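Local coordinates for adenylation domain (Streptomyces sp., PDB 5N9X), which belongs to the ANL superfamily of AMP-binding enzymes as an adenylation domain, here holding adenosine-5'-triphosphate and threonine in adjoining pockets, at residues Y95-I100 with S208-F213; K175-R180 with I313-V318. All blocks are in the same frame, centred on the assembly; numbering follows the deposited sequence.

Contact 1 of 2, residues Y95-I100 with S208-F213; sequences YVPLDI and SMAFDF. With THR (threonine), chain C.
Met209, Ala210 and Asp99 carry this contact, in which a type I beta turn, Ser208 to Phe211, packs against the end of strand 94-97 and the loop after it. The turn also contains an ST turn: Ser208 OG accepts from Ala210 N at 3.0 Å. The same hydroxyl donates to Asp99 OD2 at 2.6 Å, entering on the anti lone pair, away from the other carboxylate oxygen. With CG anti to its backbone N (chi1 -172°), Asp99 sends OD2 across to the turn while OD1 is hydrogen-bonded by Arg101 N, so both carboxylate oxygens have partners. The methyl of Ala210 settles between Pro97 and Asp99, its CB 4.1 Å from Pro97 CB. The proline ring comes up against the peptide that follows Met209, with Pro97 CG 3.3 Å from Met209 O. Met209 O accepts from a water O at 2.7 Å, and the water also hydrogen-bonds Tyr95 OH in the plane of the phenol ring. Met209 itself bends at its last torsion (chi3 54°), which brings CE obliquely to the Tyr95 ring, 4.2 Å from CE2, the two side chains crossing at about a right angle. Met85 of helix 79-90 touches both. Ile512, in the range of the C-terminal domain family, packs on Asp99 and Ala210. From Phe211 on, the chain lines the pocket of the bound threonine. Asp212 OD1 accepts from the ligand N at 2.7 Å, and the ligand O lies at the edge of the Phe211 ring, in its plane. Threonine CG2 sits over the centre of the Phe213 ring, 3.4 Å above its plane.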
loop_
_atom_site.group_PDB
_atom_site.type_symbol
_atom_site.label_atom_id
_atom_site.label_comp_id
_atom_site.label_asym_id
_atom_site.label_seq_id
_atom_site.Cartn_x
_atom_site.Cartn_y
_atom_site.Cartn_z
ATOM N N TYR A 95 -8.557 14.822 0.839
ATOM C CA TYR A 95 -8.130 14.674 -0.552
ATOM C C TYR A 95 -8.408 13.267 -1.076
ATOM O O TYR A 95 -8.320 12.280 -0.353
ATOM C CB TYR A 95 -6.655 15.056 -0.729
ATOM C CG TYR A 95 -5.632 14.066 -0.198
ATOM C CD1 TYR A 95 -5.264 14.075 1.137
ATOM C CD2 TYR A 95 -5.010 13.170 -1.041
ATOM C CE1 TYR A 95 -4.338 13.203 1.614
ATOM C CE2 TYR A 95 -4.098 12.300 -0.586
ATOM C CZ TYR A 95 -3.752 12.312 0.747
ATOM O OH TYR A 95 -2.807 11.434 1.218
ATOM N N VAL A 96 -8.809 13.221 -2.340
ATOM C CA VAL A 96 -9.175 12.006 -3.032
ATOM C C VAL A 96 -8.235 11.850 -4.209
ATOM O O VAL A 96 -8.481 12.389 -5.289
ATOM C CB VAL A 96 -10.637 12.053 -3.504
ATOM C CG1 VAL A 96 -11.027 10.744 -4.211
ATOM C CG2 VAL A 96 -11.552 12.310 -2.316
ATOM N N PRO A 97 -7.132 11.119 -4.002
ATOM C CA PRO A 97 -6.073 11.107 -5.016
ATOM C C PRO A 97 -6.450 10.300 -6.241
ATOM O O PRO A 97 -7.079 9.266 -6.122
ATOM C CB PRO A 97 -4.889 10.450 -4.292
ATOM C CG PRO A 97 -5.503 9.607 -3.237
ATOM C CD PRO A 97 -6.813 10.272 -2.836
ATOM N N LEU A 98 -6.068 10.791 -7.408
ATOM C CA LEU A 98 -6.311 10.108 -8.661
ATOM C C LEU A 98 -4.952 9.910 -9.283
ATOM O O LEU A 98 -4.259 10.887 -9.586
ATOM C CB LEU A 98 -7.219 10.934 -9.577
ATOM C CG LEU A 98 -8.561 11.389 -9.013
ATOM C CD1 LEU A 98 -9.349 12.229 -10.005
ATOM C CD2 LEU A 98 -9.347 10.171 -8.616
ATOM N N ASP A 99 -4.535 8.667 -9.452
ATOM C CA ASP A 99 -3.247 8.460 -10.063
ATOM C C ASP A 99 -3.390 8.687 -11.564
ATOM O O ASP A 99 -4.326 8.190 -12.167
ATOM C CB ASP A 99 -2.705 7.064 -9.786
ATOM C CG ASP A 99 -1.280 6.919 -10.251
ATOM O OD1 ASP A 99 -1.087 6.842 -11.466
ATOM O OD2 ASP A 99 -0.355 6.882 -9.412
ATOM N N ILE A 100 -2.458 9.403 -12.180
ATOM C CA ILE A 100 -2.637 9.777 -13.582
ATOM C C ILE A 100 -2.491 8.601 -14.597
ATOM O O ILE A 100 -3.001 8.697 -15.715
ATOM C CB ILE A 100 -1.686 10.951 -13.932
ATOM C CG1 ILE A 100 -2.096 12.188 -13.119
ATOM C CG2 ILE A 100 -1.742 11.307 -15.402
ATOM C CD1 ILE A 100 -1.197 13.394 -13.286
ATOM N N SER A 208 2.606 5.554 -5.280
ATOM C CA SER A 208 1.586 6.446 -5.824
ATOM C C SER A 208 0.823 7.154 -4.728
ATOM O O SER A 208 0.567 6.574 -3.675
ATOM C CB SER A 208 0.606 5.674 -6.698
ATOM O OG SER A 208 -0.560 6.437 -6.902
ATOM N N MET A 209 0.446 8.404 -4.945
ATOM C CA MET A 209 -0.293 9.065 -3.884
ATOM C C MET A 209 -1.700 8.458 -3.709
ATOM O O MET A 209 -2.343 8.671 -2.678
ATOM C CB MET A 209 -0.331 10.571 -4.125
ATOM C CG MET A 209 1.020 11.213 -3.792
ATOM S SD MET A 209 0.922 12.992 -3.602
ATOM C CE MET A 209 -0.381 13.050 -2.361
ATOM N N ALA A 210 -2.122 7.639 -4.678
ATOM C CA ALA A 210 -3.395 6.907 -4.593
ATOM C C ALA A 210 -3.238 5.488 -4.008
ATOM O O ALA A 210 -4.148 4.666 -4.110
ATOM C CB ALA A 210 -4.052 6.832 -5.959
ATOM N N PHE A 211 -2.071 5.218 -3.424
ATOM C CA PHE A 211 -1.795 3.998 -2.659
ATOM C C PHE A 211 -1.413 4.397 -1.226
ATOM O O PHE A 211 -0.544 5.256 -1.017
ATOM C CB PHE A 211 -0.697 3.189 -3.356
ATOM C CG PHE A 211 -0.319 1.927 -2.653
ATOM C CD1 PHE A 211 -1.279 1.147 -2.012
ATOM C CD2 PHE A 211 0.998 1.470 -2.702
ATOM C CE1 PHE A 211 -0.923 -0.037 -1.377
ATOM C CE2 PHE A 211 1.363 0.292 -2.090
ATOM C CZ PHE A 211 0.404 -0.469 -1.418
ATOM N N ASP A 212 -2.077 3.808 -0.238
ATOM C CA ASP A 212 -1.982 4.356 1.102
ATOM C C ASP A 212 -0.578 4.176 1.749
ATOM O O ASP A 212 -0.283 4.750 2.792
ATOM C CB ASP A 212 -3.121 3.792 1.971
ATOM C CG ASP A 212 -2.844 2.401 2.512
ATOM O OD1 ASP A 212 -1.939 1.686 2.018
ATOM O OD2 ASP A 212 -3.551 2.029 3.473
ATOM N N PHE A 213 0.302 3.442 1.080
ATOM C CA PHE A 213 1.677 3.251 1.528
ATOM C C PHE A 213 2.446 4.594 1.406
ATOM O O PHE A 213 3.434 4.829 2.105
ATOM C CB PHE A 213 2.281 2.074 0.716
ATOM C CG PHE A 213 3.408 1.340 1.406
ATOM C CD1 PHE A 213 3.694 1.596 2.731
ATOM C CD2 PHE A 213 4.017 0.229 0.800
ATOM C CE1 PHE A 213 4.681 0.897 3.398
ATOM C CE2 PHE A 213 5.005 -0.528 1.485
ATOM C CZ PHE A 213 5.339 -0.180 2.780
HETATM N N THR C . -1.783 -0.725 3.111
HETATM C CA THR C . -0.974 -1.287 2.019
HETATM C C THR C . -1.836 -2.302 1.324
HETATM O O THR C . -1.580 -2.880 0.249
HETATM C CB THR C . 0.319 -1.978 2.512
HETATM O OG1 THR C . 0.013 -2.878 3.596
HETATM C CG2 THR C . 1.339 -0.939 2.959
HETATM O OXT THR C . -2.852 -2.542 1.961
HETATM O O HOH W 1 -1.249 9.869 -0.486
#

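Contact 2 of 2, residues K175-R180 with I313-V318; sequences KGVPVR and ITETTV. With ATP (adenosine-5'-triphosphate), chain D; THR (threonine), chain C.
Val177 and Val179 meet Thr314, Glu315 and Thr317 without one hydrogen bond crossing between the segments, although Lys175 and Thr314 bond the phosphates beside them. Thr314 is two-sided. Its OG1 lies beside the backbone N (chi1 -63°), and both point to O1A of the ATP; the backbone bond is modelled very short, so its exact length is doubtful, and the hydroxyl bond to O1A is not settled. A weak hydrogen bond also links Thr314 OG1 with Asp212 OD2. CG2 is thereby left to face the strand, 3.8 Å from Val177 CB. Further along, Val179 CG1 lies 3.7 Å from Thr317 CG2, while Thr317 OG1 is hydrogen-bonded to Gln370 O. Glu315 starts away from strand 175-180 but bends at chi2 (85°), bringing its carboxylate back beside Val177 CG2; OE2 is held by Tyr375 OH, and the side chain is about 5 Å from a bound magnesium ion. Lys175 crosses it at about a right angle and donates from NZ to ATP O2G at 2.6 Å, with Lys175 NZ still 5.1 Å from Glu315 OE2. At the far end, Val318 O accepts from the bound threonine, 3.0 Å from the ligand N. Lys175 and Gly176 end the phosphate-binding A3 motif, and the short 3-10 turn of Thr314 and Glu315 belongs to the A5 motif, a pairing characteristic of adenylation-domain nucleotide sites.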
loop_
_atom_site.group_PDB
_atom_site.type_symbol
_atom_site.label_atom_id
_atom_site.label_comp_id
_atom_site.label_asym_id
_atom_site.label_seq_id
_atom_site.Cartn_x
_atom_site.Cartn_y
_atom_site.Cartn_z
ATOM N N LYS A 175 -13.862 0.318 -4.651
ATOM C CA LYS A 175 -14.452 0.861 -3.427
ATOM C C LYS A 175 -13.603 1.848 -2.639
ATOM O O LYS A 175 -12.413 1.645 -2.437
ATOM C CB LYS A 175 -14.880 -0.303 -2.530
ATOM C CG LYS A 175 -13.777 -1.278 -2.158
ATOM C CD LYS A 175 -14.350 -2.389 -1.293
ATOM C CE LYS A 175 -13.292 -3.389 -0.870
ATOM N NZ LYS A 175 -12.735 -4.159 -2.013
ATOM N N GLY A 176 -14.250 2.920 -2.191
ATOM C CA GLY A 176 -13.586 3.957 -1.429
ATOM C C GLY A 176 -13.550 3.731 0.078
ATOM O O GLY A 176 -14.583 3.452 0.719
ATOM N N VAL A 177 -12.342 3.873 0.633
ATOM C CA VAL A 177 -12.093 3.813 2.064
ATOM C C VAL A 177 -11.699 5.204 2.558
ATOM O O VAL A 177 -10.630 5.730 2.186
ATOM C CB VAL A 177 -10.951 2.819 2.425
ATOM C CG1 VAL A 177 -10.866 2.633 3.933
ATOM C CG2 VAL A 177 -11.111 1.477 1.712
ATOM N N PRO A 178 -12.561 5.822 3.382
ATOM C CA PRO A 178 -12.206 7.117 3.980
ATOM C C PRO A 178 -11.456 6.945 5.292
ATOM O O PRO A 178 -11.952 6.299 6.219
ATOM C CB PRO A 178 -13.565 7.791 4.201
ATOM C CG PRO A 178 -14.512 6.632 4.397
ATOM C CD PRO A 178 -13.964 5.446 3.641
ATOM N N VAL A 179 -10.267 7.531 5.372
ATOM C CA VAL A 179 -9.430 7.403 6.566
ATOM C C VAL A 179 -9.330 8.739 7.285
ATOM O O VAL A 179 -8.934 9.750 6.677
ATOM C CB VAL A 179 -8.025 6.890 6.200
ATOM C CG1 VAL A 179 -7.098 6.880 7.406
ATOM C CG2 VAL A 179 -8.137 5.519 5.572
ATOM N N ARG A 180 -9.694 8.744 8.565
ATOM C CA ARG A 180 -9.677 9.975 9.377
ATOM C C ARG A 180 -8.305 10.384 9.950
ATOM O O ARG A 180 -7.415 9.554 10.113
ATOM C CB ARG A 180 -10.670 9.834 10.529
ATOM C CG ARG A 180 -12.111 9.858 10.071
ATOM C CD ARG A 180 -12.984 8.977 10.939
ATOM N NE ARG A 180 -14.359 9.484 10.986
ATOM C CZ ARG A 180 -15.163 9.385 12.045
ATOM N NH1 ARG A 180 -14.742 8.772 13.148
ATOM N NH2 ARG A 180 -16.390 9.894 12.003
ATOM N N ILE A 313 -3.722 -3.315 5.798
ATOM C CA ILE A 313 -4.848 -3.163 4.889
ATOM C C ILE A 313 -5.290 -1.728 4.927
ATOM O O ILE A 313 -5.114 -1.062 5.960
ATOM C CB ILE A 313 -6.045 -4.050 5.286
ATOM C CG1 ILE A 313 -6.013 -4.294 6.787
ATOM C CG2 ILE A 313 -6.069 -5.340 4.520
ATOM C CD1 ILE A 313 -7.030 -5.246 7.263
ATOM N N THR A 314 -5.883 -1.246 3.837
ATOM C CA THR A 314 -6.268 0.155 3.752
ATOM C C THR A 314 -7.354 0.481 4.790
ATOM O O THR A 314 -7.415 1.604 5.323
ATOM C CB THR A 314 -6.752 0.527 2.322
ATOM O OG1 THR A 314 -5.675 0.368 1.383
ATOM C CG2 THR A 314 -7.267 1.959 2.276
ATOM N N GLU A 315 -8.172 -0.523 5.108
ATOM C CA GLU A 315 -9.267 -0.350 6.050
ATOM C C GLU A 315 -8.825 -0.124 7.494
ATOM O O GLU A 315 -9.616 0.300 8.324
ATOM C CB GLU A 315 -10.226 -1.556 5.967
ATOM C CG GLU A 315 -11.049 -1.641 4.659
ATOM C CD GLU A 315 -10.335 -2.330 3.499
ATOM O OE1 GLU A 315 -9.101 -2.553 3.542
ATOM O OE2 GLU A 315 -11.028 -2.643 2.521
ATOM N N THR A 316 -7.567 -0.387 7.803
ATOM C CA THR A 316 -7.086 -0.160 9.166
ATOM C C THR A 316 -5.842 0.730 9.172
ATOM O O THR A 316 -4.997 0.650 10.078
ATOM C CB THR A 316 -6.813 -1.510 9.907
ATOM O OG1 THR A 316 -5.727 -2.210 9.296
ATOM C CG2 THR A 316 -8.045 -2.390 9.898
ATOM N N THR A 317 -5.747 1.547 8.127
ATOM C CA THR A 317 -4.770 2.624 7.964
ATOM C C THR A 317 -3.318 2.150 7.771
ATOM O O THR A 317 -2.504 2.243 8.676
ATOM C CB THR A 317 -4.837 3.637 9.154
ATOM O OG1 THR A 317 -6.204 3.855 9.531
ATOM C CG2 THR A 317 -4.178 4.986 8.779
ATOM N N VAL A 318 -3.012 1.719 6.549
ATOM C CA VAL A 318 -1.664 1.374 6.097
ATOM C C VAL A 318 -1.025 0.113 6.713
ATOM O O VAL A 318 -0.748 -0.837 5.977
ATOM C CB VAL A 318 -0.674 2.554 6.287
ATOM C CG1 VAL A 318 0.514 2.359 5.364
ATOM C CG2 VAL A 318 -1.359 3.909 5.980
HETATM P PG ATP D . -9.121 -4.587 -0.937
HETATM O O1G ATP D . -9.426 -5.860 -0.156
HETATM O O2G ATP D . -10.109 -4.280 -2.020
HETATM O O3G ATP D . -8.898 -3.354 -0.079
HETATM P PB ATP D . -6.229 -4.892 -1.254
HETATM O O1B ATP D . -6.189 -6.198 -0.454
HETATM O O2B ATP D . -5.160 -4.594 -2.256
HETATM O O3B ATP D . -7.755 -4.870 -1.828
HETATM P PA ATP D . -5.128 -2.998 0.448
HETATM O O1A ATP D . -5.642 -2.491 1.774
HETATM O O2A ATP D . -4.298 -2.053 -0.414
HETATM O O3A ATP D . -6.378 -3.570 -0.362
HETATM O "O5'" ATP D . -4.328 -4.419 0.573
HETATM C "C5'" ATP D . -4.188 -5.180 1.773
HETATM C "C4'" ATP D . -4.058 -6.669 1.442
HETATM O "O4'" ATP D . -2.720 -7.010 1.115
HETATM C "C3'" ATP D . -4.511 -7.609 2.544
HETATM O "O3'" ATP D . -5.773 -8.134 2.145
HETATM C "C2'" ATP D . -3.485 -8.712 2.595
HETATM O "O2'" ATP D . -4.030 -9.859 1.948
HETATM C "C1'" ATP D . -2.315 -8.219 1.771
HETATM N N9 ATP D . -1.122 -7.924 2.623
HETATM C C8 ATP D . -0.755 -6.697 3.058
HETATM N N7 ATP D . 0.372 -6.728 3.806
HETATM C C5 ATP D . 0.766 -8.012 3.852
HETATM C C6 ATP D . 1.896 -8.735 4.478
HETATM N N6 ATP D . 2.814 -8.064 5.201
HETATM N N1 ATP D . 1.964 -10.070 4.309
HETATM C C2 ATP D . 1.014 -10.721 3.607
HETATM N N3 ATP D . -0.041 -10.142 2.991
HETATM C C4 ATP D . -0.222 -8.801 3.078
HETATM N N THR C . -1.783 -0.725 3.111
HETATM C CA THR C . -0.974 -1.287 2.019
HETATM C C THR C . -1.836 -2.302 1.324
HETATM O O THR C . -1.580 -2.880 0.249
HETATM C CB THR C . 0.319 -1.978 2.512
HETATM O OG1 THR C . 0.013 -2.878 3.596
HETATM C CG2 THR C . 1.339 -0.939 2.959
HETATM O OXT THR C . -2.852 -2.542 1.961
#

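The two contacts interlock along the chain, their segments coming in the order 95-100, 175-180, 208-213 and 313-318, and their centres are about 12 Å apart. Strand 161-167 joins the first two segments: it hydrogen-bonds through its backbone to Tyr95 and also to Lys175, Val177 and Val179. On the ligand side, Asp212 OD2 of contact 1 lies 3.1 Å from Val318 N of contact 2, while Phe213 packs on Val318. The loops 208-213 and 313-318 both touch the bound threonine. Contact 2 continues to the ATP phosphates, so the two ligands lie side by side, consistent with one shared site.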